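Local coordinates for putative acetoin utilization protein, acetoin dehydrogenase (Thermus thermophilus, PDB 5AWE), which is of unknown function, though its paired CBS domains and ACT domain suggest a regulatory protein that senses small ligands, at residues 12-17 with 21-26; 162-167 with 194-199. All coordinates share one frame; numbering follows the deposited sequence.

Interaction 1: residues 12-17 with 21-26; sequences VVVAPD and LEAIRL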
ATOM      1  N   VAL A  12      19.227  10.504  17.464  1.00 34.86           N
ATOM      2  CA  VAL A  12      19.478   9.689  16.288  1.00 35.23           C
ATOM      3  C   VAL A  12      19.533  10.591  15.071  1.00 33.62           C
ATOM      4  O   VAL A  12      18.711  11.487  14.924  1.00 34.78           O
ATOM      5  CB  VAL A  12      18.358   8.655  16.078  1.00 39.14           C
ATOM      6  CG1 VAL A  12      18.632   7.839  14.825  1.00 42.11           C
ATOM      7  CG2 VAL A  12      18.257   7.752  17.302  1.00 43.80           C
ATOM      8  N   VAL A  13      20.506  10.371  14.203  1.00 31.25           N
ATOM      9  CA  VAL A  13      20.569  11.142  12.980  1.00 30.79           C
ATOM     10  C   VAL A  13      20.540  10.176  11.816  1.00 30.83           C
ATOM     11  O   VAL A  13      20.552   8.966  12.001  1.00 32.40           O
ATOM     12  CB  VAL A  13      21.848  12.019  12.910  1.00 31.17           C
ATOM     13  CG1 VAL A  13      21.935  12.908  14.137  1.00 31.64           C
ATOM     14  CG2 VAL A  13      23.084  11.147  12.795  1.00 34.35           C
ATOM     15  N   VAL A  14      20.494  10.712  10.610  1.00 30.70           N
ATOM     16  CA  VAL A  14      20.321   9.884   9.444  1.00 31.01           C
ATOM     17  C   VAL A  14      21.094  10.590   8.333  1.00 31.26           C
ATOM     18  O   VAL A  14      21.506  11.743   8.503  1.00 30.86           O
ATOM     19  CB  VAL A  14      18.797   9.751   9.124  1.00 33.62           C
ATOM     20  CG1 VAL A  14      18.368  10.785   8.099  1.00 35.73           C
ATOM     21  CG2 VAL A  14      18.469   8.345   8.697  1.00 31.94           C
ATOM     22  N   ALA A  15      21.314   9.898   7.220  1.00 30.76           N
ATOM     23  CA  ALA A  15      22.013  10.486   6.082  1.00 30.34           C
ATOM     24  C   ALA A  15      21.033  10.691   4.925  1.00 30.46           C
ATOM     25  O   ALA A  15      20.057   9.957   4.789  1.00 30.33           O
ATOM     26  CB  ALA A  15      23.166   9.584   5.649  1.00 28.70           C
ATOM     27  N   PRO A  16      21.296  11.689   4.067  1.00 30.36           N
ATOM     28  CA  PRO A  16      20.427  11.991   2.923  1.00 30.97           C
ATOM     29  C   PRO A  16      20.087  10.783   2.040  1.00 32.99           C
ATOM     30  O   PRO A  16      18.994  10.709   1.469  1.00 33.02           O
ATOM     31  CB  PRO A  16      21.204  13.061   2.156  1.00 30.17           C
ATOM     32  CG  PRO A  16      22.137  13.656   3.167  1.00 30.58           C
ATOM     33  CD  PRO A  16      22.511  12.523   4.071  1.00 27.96           C
ATOM     34  N   ASP A  17      21.023   9.847   1.921  1.00 33.33           N
ATOM     35  CA  ASP A  17      20.824   8.692   1.058  1.00 34.17           C
ATOM     36  C   ASP A  17      20.168   7.547   1.810  1.00 33.75           C
ATOM     37  O   ASP A  17      19.905   6.494   1.237  1.00 34.85           O
ATOM     38  CB  ASP A  17      22.156   8.227   0.467  1.00 40.28           C
ATOM     39  CG  ASP A  17      22.684   9.172  -0.600  1.00 50.64           C
ATOM     40  OD1 ASP A  17      21.892  10.001  -1.109  1.00 58.81           O
ATOM     41  OD2 ASP A  17      23.888   9.088  -0.930  1.00 55.36           O
ATOM     42  N   LEU A  21      12.019   4.523   3.848  1.00 35.60           N
ATOM     43  CA  LEU A  21      11.372   3.491   4.655  1.00 37.45           C
ATOM     44  C   LEU A  21      12.259   2.977   5.781  1.00 37.17           C
ATOM     45  O   LEU A  21      11.765   2.461   6.782  1.00 36.83           O
ATOM     46  CB  LEU A  21      10.898   2.327   3.773  1.00 38.81           C
ATOM     47  CG  LEU A  21      11.839   1.695   2.749  1.00 43.08           C
ATOM     48  CD1 LEU A  21      12.819   0.743   3.431  1.00 42.34           C
ATOM     49  CD2 LEU A  21      10.999   0.948   1.718  1.00 46.03           C
ATOM     50  N   GLU A  22      13.568   3.128   5.627  1.00 37.83           N
ATOM     51  CA  GLU A  22      14.479   2.756   6.694  1.00 39.50           C
ATOM     52  C   GLU A  22      14.429   3.817   7.785  1.00 39.27           C
ATOM     53  O   GLU A  22      14.444   3.501   8.975  1.00 40.28           O
ATOM     54  CB  GLU A  22      15.907   2.623   6.161  1.00 43.73           C
ATOM     55  CG  GLU A  22      16.691   1.470   6.786  1.00 56.65           C
ATOM     56  CD  GLU A  22      16.491   1.359   8.297  1.00 65.92           C
ATOM     57  OE1 GLU A  22      17.365   1.843   9.058  1.00 66.21           O
ATOM     58  OE2 GLU A  22      15.461   0.784   8.722  1.00 64.76           O
ATOM     59  N   ALA A  23      14.358   5.080   7.377  1.00 38.46           N
ATOM     60  CA  ALA A  23      14.273   6.177   8.329  1.00 36.86           C
ATOM     61  C   ALA A  23      13.039   6.002   9.206  1.00 36.74           C
ATOM     62  O   ALA A  23      13.102   6.180  10.419  1.00 36.35           O
ATOM     63  CB  ALA A  23      14.210   7.504   7.591  1.00 32.31           C
ATOM     64  N   ILE A  24      11.924   5.634   8.583  1.00 36.29           N
ATOM     65  CA  ILE A  24      10.670   5.447   9.302  1.00 37.37           C
ATOM     66  C   ILE A  24      10.807   4.415  10.413  1.00 39.24           C
ATOM     67  O   ILE A  24      10.431   4.665  11.558  1.00 39.12           O
ATOM     68  CB  ILE A  24       9.538   5.001   8.345  1.00 35.01           C
ATOM     69  CG1 ILE A  24       9.200   6.141   7.379  1.00 35.34           C
ATOM     70  CG2 ILE A  24       8.308   4.578   9.147  1.00 32.55           C
ATOM     71  CD1 ILE A  24       8.093   5.821   6.390  1.00 24.17           C
ATOM     72  N   ARG A  25      11.347   3.253  10.073  1.00 41.50           N
ATOM     73  CA  ARG A  25      11.488   2.180  11.041  1.00 44.92           C
ATOM     74  C   ARG A  25      12.422   2.600  12.177  1.00 45.90           C
ATOM     75  O   ARG A  25      12.213   2.238  13.336  1.00 46.47           O
ATOM     76  CB  ARG A  25      12.023   0.920  10.350  1.00 48.63           C
ATOM     77  CG  ARG A  25      11.103   0.363   9.258  1.00 55.33           C
ATOM     78  CD  ARG A  25       9.715   0.006   9.799  1.00 60.66           C
ATOM     79  NE  ARG A  25       9.224  -1.272   9.286  1.00 64.53           N
ATOM     80  CZ  ARG A  25       9.379  -2.440   9.908  1.00 68.42           C
ATOM     81  NH1 ARG A  25       8.901  -3.556   9.371  1.00 69.16           N
ATOM     82  NH2 ARG A  25      10.014  -2.493  11.071  1.00 68.67           N
ATOM     83  N   LEU A  26      13.448   3.376  11.845  1.00 46.56           N
ATOM     84  CA  LEU A  26      14.379   3.868  12.852  1.00 46.81           C
ATOM     85  C   LEU A  26      13.660   4.748  13.880  1.00 47.47           C
ATOM     86  O   LEU A  26      13.925   4.660  15.079  1.00 48.07           O
ATOM     87  CB  LEU A  26      15.506   4.650  12.176  1.00 44.27           C
ATOM     88  CG  LEU A  26      16.679   5.112  13.044  1.00 46.10           C
ATOM     89  CD1 LEU A  26      17.192   3.969  13.912  1.00 46.38           C
ATOM     90  CD2 LEU A  26      17.782   5.625  12.135  1.00 46.27           C
TER
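Val12 and Leu26 meet tip to tip within the N-terminal CBS domain, where the loop after strand 8-9 passes beside helix 20-30. Leu26 carries the helix side of the contact. Its CB is too far from the loop to touch it. Because CG stands anti to the backbone N (chi1 -173°), the side chain projects from the helix toward the loop, and CG comes within 3.8 Å of Val12 CG1. There the chain forks. CD1 grazes the same methyl at 4.2 Å, while CD2 presses closest, 3.6 Å from Val12 CG1, and also reaches Val14 CG2 at 4.4 Å. One methyl, CD2, thus touches both inward-facing valines of the loop.

Val12 answers with a single branch: CG1, anti to its own backbone N at 179°, is the methyl presented to Leu26. Beta-branched valine suits this extended backbone, since its short, stiff side chain delivers a methyl without a long arm to order. Val13, between the two, faces the other way and packs on Pro36 and Met38 of strand 34-39, to which the backbone of Val14 is hydrogen-bonded.

One helical turn before Leu26, Ala23 is small enough to let the loop lie near, and Val77 packs on both Ala23 and Val14. On another part of the helix, Arg25 makes a cation-pi contact with Tyr70 of the second subunit. The contact is apolar and fades toward the Ala23 end, where Val14 CG2 rests 4.5 Å from Ala23 CB.

Interaction 2: residues 162-167 with 194-199; sequences PPANIV and PKRLEA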
ATOM      1  N   PRO A 162       5.036  37.495  52.748  1.00 26.00           N
ATOM      2  CA  PRO A 162       5.719  36.887  53.900  1.00 27.60           C
ATOM      3  C   PRO A 162       4.736  36.589  55.023  1.00 27.88           C
ATOM      4  O   PRO A 162       3.755  37.306  55.195  1.00 28.66           O
ATOM      5  CB  PRO A 162       6.767  37.933  54.296  1.00 24.87           C
ATOM      6  CG  PRO A 162       7.031  38.683  53.037  1.00 27.29           C
ATOM      7  CD  PRO A 162       5.684  38.752  52.337  1.00 28.31           C
ATOM      8  N   PRO A 163       5.001  35.546  55.825  1.00 29.42           N
ATOM      9  CA  PRO A 163       6.139  34.617  55.790  1.00 30.35           C
ATOM     10  C   PRO A 163       6.222  33.660  54.596  1.00 32.05           C
ATOM     11  O   PRO A 163       7.180  32.876  54.499  1.00 32.39           O
ATOM     12  CB  PRO A 163       6.012  33.858  57.110  1.00 30.28           C
ATOM     13  CG  PRO A 163       4.548  33.826  57.363  1.00 31.19           C
ATOM     14  CD  PRO A 163       3.978  35.115  56.797  1.00 26.41           C
ATOM     15  N   ALA A 164       5.234  33.705  53.702  1.00 30.67           N
ATOM     16  CA  ALA A 164       5.227  32.811  52.540  1.00 29.40           C
ATOM     17  C   ALA A 164       6.141  33.332  51.429  1.00 28.10           C
ATOM     18  O   ALA A 164       6.577  34.486  51.463  1.00 27.56           O
ATOM     19  CB  ALA A 164       3.802  32.639  52.008  1.00 25.67           C
ATOM     20  N   ASN A 165       6.419  32.474  50.448  1.00 26.11           N
ATOM     21  CA  ASN A 165       7.318  32.807  49.349  1.00 26.50           C
ATOM     22  C   ASN A 165       6.576  32.959  48.036  1.00 25.55           C
ATOM     23  O   ASN A 165       5.560  32.301  47.808  1.00 26.65           O
ATOM     24  CB  ASN A 165       8.380  31.718  49.170  1.00 31.13           C
ATOM     25  CG  ASN A 165       9.301  31.600  50.359  1.00 33.82           C
ATOM     26  OD1 ASN A 165      10.233  32.393  50.517  1.00 41.88           O
ATOM     27  ND2 ASN A 165       9.049  30.604  51.207  1.00 30.57           N
ATOM     28  N   ILE A 166       7.098  33.814  47.165  1.00 22.96           N
ATOM     29  CA  ILE A 166       6.639  33.875  45.785  1.00 21.86           C
ATOM     30  C   ILE A 166       7.579  33.039  44.921  1.00 22.30           C
ATOM     31  O   ILE A 166       8.809  33.163  45.020  1.00 20.76           O
ATOM     32  CB  ILE A 166       6.662  35.310  45.269  1.00 19.69           C
ATOM     33  CG1 ILE A 166       5.758  36.175  46.140  1.00 19.97           C
ATOM     34  CG2 ILE A 166       6.239  35.348  43.806  1.00 20.10           C
ATOM     35  CD1 ILE A 166       6.170  37.635  46.168  1.00 21.82           C
ATOM     36  N   VAL A 167       7.004  32.186  44.078  1.00 21.51           N
ATOM     37  CA  VAL A 167       7.803  31.347  43.181  1.00 22.50           C
ATOM     38  C   VAL A 167       7.758  31.840  41.732  1.00 21.07           C
ATOM     39  O   VAL A 167       8.728  31.681  40.981  1.00 19.63           O
ATOM     40  CB  VAL A 167       7.329  29.877  43.250  1.00 26.05           C
ATOM     41  CG1 VAL A 167       8.052  29.032  42.217  1.00 28.28           C
ATOM     42  CG2 VAL A 167       7.605  29.327  44.643  1.00 31.38           C
ATOM     43  N   PRO A 194      -4.002  35.718  50.833  1.00 32.65           N
ATOM     44  CA  PRO A 194      -5.163  36.436  50.279  1.00 34.07           C
ATOM     45  C   PRO A 194      -5.687  37.507  51.235  1.00 36.81           C
ATOM     46  O   PRO A 194      -5.975  38.640  50.829  1.00 36.97           O
ATOM     47  CB  PRO A 194      -6.200  35.333  50.040  1.00 26.55           C
ATOM     48  CG  PRO A 194      -5.413  34.079  49.966  1.00 27.34           C
ATOM     49  CD  PRO A 194      -4.249  34.267  50.901  1.00 30.22           C
ATOM     50  N   LYS A 195      -5.802  37.141  52.509  1.00 38.67           N
ATOM     51  CA  LYS A 195      -6.166  38.101  53.546  1.00 41.13           C
ATOM     52  C   LYS A 195      -5.223  39.301  53.451  1.00 40.82           C
ATOM     53  O   LYS A 195      -5.634  40.407  53.076  1.00 40.38           O
ATOM     54  CB  LYS A 195      -6.034  37.458  54.936  1.00 47.95           C
ATOM     55  CG  LYS A 195      -6.689  36.084  55.070  1.00 54.05           C
ATOM     56  CD  LYS A 195      -8.171  36.194  55.425  1.00 62.56           C
ATOM     57  CE  LYS A 195      -8.371  36.597  56.881  1.00 65.36           C
ATOM     58  NZ  LYS A 195      -9.805  36.543  57.288  1.00 66.53           N
ATOM     59  N   ARG A 196      -3.955  39.056  53.772  1.00 39.85           N
ATOM     60  CA  ARG A 196      -2.946  40.104  53.832  1.00 40.49           C
ATOM     61  C   ARG A 196      -2.959  41.009  52.604  1.00 41.65           C
ATOM     62  O   ARG A 196      -2.834  42.227  52.725  1.00 42.16           O
ATOM     63  CB  ARG A 196      -1.560  39.484  53.995  1.00 38.45           C
ATOM     64  CG  ARG A 196      -1.380  38.712  55.287  1.00 34.60           C
ATOM     65  CD  ARG A 196       0.081  38.427  55.543  1.00 35.99           C
ATOM     66  NE  ARG A 196       0.582  37.347  54.700  1.00 30.94           N
ATOM     67  CZ  ARG A 196       0.627  36.076  55.081  1.00 33.05           C
ATOM     68  NH1 ARG A 196       0.201  35.736  56.288  1.00 31.62           N
ATOM     69  NH2 ARG A 196       1.083  35.146  54.255  1.00 30.38           N
ATOM     70  N   LEU A 197      -3.116  40.412  51.424  1.00 42.02           N
ATOM     71  CA  LEU A 197      -3.096  41.176  50.184  1.00 42.41           C
ATOM     72  C   LEU A 197      -4.161  42.270  50.162  1.00 44.26           C
ATOM     73  O   LEU A 197      -3.862  43.437  49.914  1.00 43.94           O
ATOM     74  CB  LEU A 197      -3.295  40.249  48.983  1.00 38.72           C
ATOM     75  CG  LEU A 197      -2.068  39.465  48.501  1.00 38.68           C
ATOM     76  CD1 LEU A 197      -2.477  38.424  47.472  1.00 25.62           C
ATOM     77  CD2 LEU A 197      -1.051  40.433  47.906  1.00 35.31           C
ATOM     78  N   GLU A 198      -5.408  41.902  50.418  1.00 46.05           N
ATOM     79  CA  GLU A 198      -6.477  42.870  50.253  1.00 48.39           C
ATOM     80  C   GLU A 198      -6.617  43.723  51.500  1.00 48.71           C
ATOM     81  O   GLU A 198      -6.954  44.898  51.406  1.00 49.99           O
ATOM     82  CB  GLU A 198      -7.797  42.172  49.928  1.00 49.81           C
ATOM     83  CG  GLU A 198      -8.335  41.296  51.034  1.00 55.91           C
ATOM     84  CD  GLU A 198      -9.778  40.916  50.792  1.00 57.77           C
ATOM     85  OE1 GLU A 198     -10.107  40.536  49.648  1.00 56.11           O
ATOM     86  OE2 GLU A 198     -10.581  41.004  51.744  1.00 61.58           O
ATOM     87  N   ALA A 199      -6.345  43.133  52.663  1.00 49.05           N
ATOM     88  CA  ALA A 199      -6.222  43.901  53.900  1.00 47.42           C
ATOM     89  C   ALA A 199      -5.163  44.987  53.717  1.00 47.04           C
ATOM     90  O   ALA A 199      -5.245  46.058  54.318  1.00 48.00           O
ATOM     91  CB  ALA A 199      -5.834  42.983  55.056  1.00 47.14           C
TER
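Arg196 reaches from helix 193-199 to the turn at Pro162 and Pro163, which leads into strand 165-175 of the ACT domain. Helix and strand belong to the ferredoxin-like beta-alpha-beta-beta-alpha-beta fold of such domains. The tight part lies over one face of the guanidinium. Pro162 O sits 3.1 Å above its plane, offset toward the rim, and is 3.4 Å from Arg196 CZ. Although Arg196 NE is 3.2 Å from this oxygen, the angle is too poor for a hydrogen bond; the carbonyl probably favours the cation electrostatically instead. Pro163 CD covers the same face, 3.9 Å from Arg196 NH2. The cis peptide before Pro163 favours this pairing, since it puts Pro162 O and Pro163 CD on the same side of the C-N bond.

The arginine's N-H groups look past these two residues. NE donates to Ala160 O, NH2 weakly to Val161 O, and NH1 forms a salt bridge with Asp189. A bend at chi3 (-76°) turns the flat group across the turn. With an alanine here, Asp189 would probably lose its charged mate and the Ala160 carbonyl its donor, leaving the cis-proline turn without the flat surface beneath it.

The contact is looser elsewhere. The CB of Pro162 is directed away from the helix, and its ring packs on Pro151 of the third subunit, while Lys195, next to Arg196, lies in solvent. Ala164, a small residue suited to its buried place, gives only a light touch near the guanidinium plane, its CB 4.3 Å from Arg196 NH2.

In the fold
Interactions 1 and 2 each join a helix to a loop beside it, but in separate domains, their nearest atoms about 33 Å apart and on opposite sides of the chain's centre. Both are partly buried. Interaction 1 is local, its segments separated by three residues within the CBS domain, and its closest contacts are between aliphatic side chains. Interaction 2 joins parts 27 residues apart in the ACT domain through one arginine, whose charge and hydrogen-bond donors are met by neighbouring groups while a carbonyl and a proline lie over its plane. Different neighbouring subunits approach the two: the second at 21-26, the third at 162-167.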